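Local coordinates for putative surface-anchored fimbrial subunit (Corynebacterium diphtheriae, PDB 3HR6), which forms the shaft of a surface pilus as its major subunit, built of tandem Ig-like modules stabilised by isopeptide and disulfide bonds, at residues K313-N318 / A322-T327. Sequence-based numbering, arbitrary orientation. Where two conformers were deposited one is given.
Sequences KSFDGN and ADRTAT
Phe315 and Arg324 both carry CG anti to the carbonyl carbon (chi1 -70° and -61°), and from there the two side chains run past each other in opposite directions, the arginine stem laid along one face of the phenyl ring. Arg324 CB sits over that face, a CH-pi contact 3.9 Å from the Phe315 centroid. Farther along, the guanidinium lies nearly parallel to the ring but displaced from it, so that one of its faces meets Phe315 CB, 3.8 Å from Arg324 NE. Asn318 CB approaches Arg324 NH2 obliquely at 3.7 Å. Hydrogen bonds from Arg324 NE to Pro320 O and from Arg324 NH2 to Thr319 O hold the guanidinium against the connecting loop. Lys313 NZ lies over the opposite face of the ring, offset toward its rim; it is covalently joined to Asn432 CG and gives a hydrogen bond to Ser314 O (3.1 Å). Bends at chi2 and chi4 bring Lys313 CE to 3.6 Å from Ala326 CB. Phe315 CZ lies 4.2 Å from Ala326 CB, a looser apolar contact. The buried lysine–asparagine link, flanked by an aromatic ring and joining the adjacent parallel strands 302-315 and 424-432, is the intramolecular isopeptide bond characteristic of Ig-like pilin modules.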
loop_
_atom_site.group_PDB
_atom_site.type_symbol
_atom_site.label_atom_id
_atom_site.label_comp_id
_atom_site.label_asym_id
_atom_site.label_seq_id
_atom_site.Cartn_x
_atom_site.Cartn_y
_atom_site.Cartn_z
ATOM N N LYS A 313 6.595 -32.315 -24.884
ATOM C CA LYS A 313 6.741 -33.777 -24.906
ATOM C C LYS A 313 6.754 -34.290 -26.326
ATOM O O LYS A 313 6.007 -33.817 -27.189
ATOM C CB LYS A 313 5.574 -34.432 -24.156
ATOM C CG LYS A 313 5.723 -35.937 -23.936
ATOM C CD LYS A 313 6.672 -36.229 -22.809
ATOM C CE LYS A 313 6.730 -37.709 -22.491
ATOM N NZ LYS A 313 7.192 -38.627 -23.555
ATOM N N SER A 314 7.644 -35.244 -26.602
ATOM C CA SER A 314 7.661 -35.911 -27.878
ATOM C C SER A 314 7.714 -37.419 -27.589
ATOM O O SER A 314 7.995 -37.832 -26.443
ATOM C CB SER A 314 8.856 -35.448 -28.719
ATOM O OG SER A 314 10.065 -35.615 -28.007
ATOM N N PHE A 315 7.365 -38.199 -28.597
ATOM C CA PHE A 315 7.421 -39.654 -28.544
ATOM C C PHE A 315 8.264 -40.133 -29.714
ATOM O O PHE A 315 7.935 -39.957 -30.887
ATOM C CB PHE A 315 6.023 -40.262 -28.538
ATOM C CG PHE A 315 5.278 -40.013 -27.271
ATOM C CD1 PHE A 315 5.315 -40.932 -26.228
ATOM C CD2 PHE A 315 4.560 -38.846 -27.090
ATOM C CE1 PHE A 315 4.649 -40.679 -25.008
ATOM C CE2 PHE A 315 3.875 -38.615 -25.925
ATOM C CZ PHE A 315 3.924 -39.516 -24.861
ATOM N N ASP A 316 9.397 -40.734 -29.369
ATOM C CA ASP A 316 10.473 -41.013 -30.314
ATOM C C ASP A 316 10.619 -39.910 -31.352
ATOM O O ASP A 316 10.631 -40.162 -32.547
ATOM C CB ASP A 316 10.325 -42.404 -30.949
ATOM C CG ASP A 316 10.637 -43.513 -29.956
ATOM O OD1 ASP A 316 11.782 -43.577 -29.451
ATOM O OD2 ASP A 316 9.724 -44.297 -29.653
ATOM N N GLY A 317 10.703 -38.676 -30.870
ATOM C CA GLY A 317 11.020 -37.545 -31.734
ATOM C C GLY A 317 9.820 -36.914 -32.412
ATOM O O GLY A 317 9.961 -35.873 -33.051
ATOM N N ASN A 318 8.634 -37.511 -32.255
ATOM C CA ASN A 318 7.458 -36.998 -32.940
ATOM C C ASN A 318 6.482 -36.303 -32.018
ATOM O O ASN A 318 6.394 -36.589 -30.830
ATOM C CB ASN A 318 6.737 -38.122 -33.673
ATOM C CG ASN A 318 7.443 -38.543 -34.935
ATOM O OD1 ASN A 318 7.969 -39.642 -35.012
ATOM N ND2 ASN A 318 7.462 -37.678 -35.922
ATOM N N ALA A 322 -2.852 -37.756 -31.322
ATOM C CA ALA A 322 -4.099 -38.145 -30.697
ATOM C C ALA A 322 -4.015 -39.380 -29.809
ATOM O O ALA A 322 -4.794 -39.500 -28.881
ATOM C CB ALA A 322 -5.192 -38.313 -31.782
ATOM N N ASP A 323 -3.076 -40.289 -30.039
ATOM C CA ASP A 323 -3.081 -41.506 -29.207
ATOM C C ASP A 323 -1.911 -41.655 -28.234
ATOM O O ASP A 323 -1.638 -42.771 -27.768
ATOM C CB ASP A 323 -3.279 -42.756 -30.067
ATOM C CG ASP A 323 -2.041 -43.136 -30.901
ATOM O OD1 ASP A 323 -1.132 -42.303 -31.081
ATOM O OD2 ASP A 323 -1.981 -44.286 -31.402
ATOM N N ARG A 324 -1.245 -40.542 -27.895
ATOM C CA ARG A 324 -0.089 -40.594 -26.998
ATOM C C ARG A 324 -0.106 -39.437 -26.036
ATOM O O ARG A 324 -0.115 -38.277 -26.453
ATOM C CB ARG A 324 1.210 -40.587 -27.791
ATOM C CG ARG A 324 1.355 -41.760 -28.728
ATOM C CD ARG A 324 2.676 -41.786 -29.458
ATOM N NE ARG A 324 2.787 -40.713 -30.453
ATOM C CZ ARG A 324 3.605 -40.713 -31.512
ATOM N NH1 ARG A 324 4.417 -41.724 -31.761
ATOM N NH2 ARG A 324 3.634 -39.673 -32.324
ATOM N N THR A 325 -0.131 -39.750 -24.738
ATOM C CA THR A 325 -0.021 -38.722 -23.732
ATOM C C THR A 325 0.769 -39.236 -22.535
ATOM O O THR A 325 0.876 -40.447 -22.304
ATOM C CB THR A 325 -1.404 -38.155 -23.329
ATOM O OG1 THR A 325 -1.225 -37.057 -22.441
ATOM C CG2 THR A 325 -2.269 -39.198 -22.651
ATOM N N ALA A 326 1.388 -38.304 -21.818
ATOM C CA ALA A 326 2.107 -38.616 -20.608
ATOM C C ALA A 326 1.579 -37.708 -19.507
ATOM O O ALA A 326 1.011 -36.638 -19.786
ATOM C CB ALA A 326 3.612 -38.432 -20.790
ATOM N N THR A 327 1.781 -38.140 -18.265
ATOM C CA THR A 327 1.335 -37.443 -17.077
ATOM C C THR A 327 2.548 -37.218 -16.165
ATOM O O THR A 327 3.403 -38.096 -16.017
ATOM C CB THR A 327 0.232 -38.250 -16.344
ATOM O OG1 THR A 327 -0.882 -38.495 -17.233
ATOM C CG2 THR A 327 -0.224 -37.547 -15.026
#